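PDB 3DWC: metallocarboxypeptidase from Trypanosoma cruzi, which acts as a metal-dependent carboxypeptidase of the M32 family, removing C-terminal amino acids from peptides, probably with broad specificity except for proline. Local coordinates for the interface of chains A and B. Sequence-based numbering; all coordinates share one arbitrary frame. Chains: chain A/B, Metallocarboxypeptidase.

The interface of chains A and B. Residues chain A 15, 18-19; chain B 48, 52.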
# COMPACT_ATOMS: atom_id res chain seq x y z
N LYS A 15 -1.59 -20.13 -0.12
CA LYS A 15 -2.15 -19.38 -1.22
C LYS A 15 -3.10 -18.30 -0.69
O LYS A 15 -2.91 -17.11 -0.92
CB LYS A 15 -2.84 -20.36 -2.16
CG LYS A 15 -3.36 -19.79 -3.43
CD LYS A 15 -3.67 -20.91 -4.48
CE LYS A 15 -4.90 -21.69 -4.07
NZ LYS A 15 -5.52 -22.39 -5.28
N ARG A 18 -1.29 -15.57 1.05
CA ARG A 18 -0.70 -14.65 0.09
C ARG A 18 -1.72 -13.66 -0.43
O ARG A 18 -1.45 -12.47 -0.45
CB ARG A 18 -0.10 -15.44 -1.09
CG ARG A 18 1.09 -16.36 -0.72
CD ARG A 18 2.03 -15.79 0.29
NE ARG A 18 3.12 -16.75 0.57
CZ ARG A 18 4.00 -16.59 1.54
NH1 ARG A 18 3.95 -15.53 2.30
NH2 ARG A 18 4.93 -17.51 1.75
N TYR A 19 -2.90 -14.16 -0.81
CA TYR A 19 -4.03 -13.31 -1.17
C TYR A 19 -4.42 -12.34 -0.02
O TYR A 19 -4.69 -11.14 -0.26
CB TYR A 19 -5.26 -14.11 -1.66
CG TYR A 19 -5.08 -15.07 -2.86
CD1 TYR A 19 -4.26 -14.77 -3.91
CD2 TYR A 19 -5.78 -16.29 -2.93
CE1 TYR A 19 -4.09 -15.64 -4.99
CE2 TYR A 19 -5.65 -17.16 -4.02
CZ TYR A 19 -4.77 -16.84 -5.06
OH TYR A 19 -4.57 -17.69 -6.19
N GLU B 48 2.43 -14.90 -5.99
CA GLU B 48 1.22 -15.69 -6.03
C GLU B 48 0.15 -15.00 -6.87
O GLU B 48 -0.52 -15.61 -7.69
CB GLU B 48 0.69 -15.97 -4.61
CG GLU B 48 -0.47 -16.97 -4.61
CD GLU B 48 -0.08 -18.35 -5.13
OE1 GLU B 48 -0.81 -18.91 -5.95
OE2 GLU B 48 0.97 -18.85 -4.78
N HIS B 52 -1.71 -16.07 -10.60
CA HIS B 52 -3.13 -16.15 -10.88
C HIS B 52 -3.45 -15.35 -12.14
O HIS B 52 -4.13 -15.83 -13.04
CB HIS B 52 -3.95 -15.66 -9.67
CG HIS B 52 -5.43 -15.79 -9.85
ND1 HIS B 52 -6.04 -16.99 -10.12
CD2 HIS B 52 -6.41 -14.86 -9.83
CE1 HIS B 52 -7.34 -16.79 -10.26
NE2 HIS B 52 -7.59 -15.51 -10.09
O HOH W 1 -2.57 -18.04 -7.49
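Water 1 links the two chains by lying between the phenol oxygen of A:Tyr19 and two oxygens of B:Glu48. It is 2.5 Å from OE1 of the B:Glu48 carboxylate and 3.2 Å from the backbone O of the same residue, so side chain and main chain of one glutamate both turn toward it. The position of OH of A:Tyr19 suggests a water-mediated link, but its modelled separation from the water is too short to judge its strength.

B:Glu48 is the hub of the patch and has 72 Å² of its surface hidden by chain A. Its CG stands anti to the backbone N (chi1 -172°), and a bend at chi2 (62°) then swings the carboxylate back to bring OE1 toward the water. The aliphatic part of the side chain lies against A:Arg18, where the two CB atoms meet at 3.6 Å and the two side chains cross at about a right angle. CG of B:Glu48 lies above the plane of the A:Tyr19 ring, displaced past its rim and 3.9 Å from CE1, on the same side as the backbone O of A:Lys15; the ring plane is turned 78° from that of the carboxylate. A:Lys15 adds its methylene chain, with CG 3.7 Å from OE1 of B:Glu48, while its ammonium NZ stays 5.9 Å from that oxygen. The lysine and arginine thus touch the glutamate through carbon, and their charges may still favour its anionic form at longer range. One turn further along, CB of B:His52 lies 4.1 Å from OH of A:Tyr19, a marginal contact at the edge of the patch.

The patch joins helix 4-32 of chain A to helix 39-57 of chain B, and two-fold symmetry repeats it with the chains exchanged. It forms part of the interface in the deposited assembly, which alone does not show whether this pairing is biological; its centre is about 26 Å from the predicted catalytic A:Glu268.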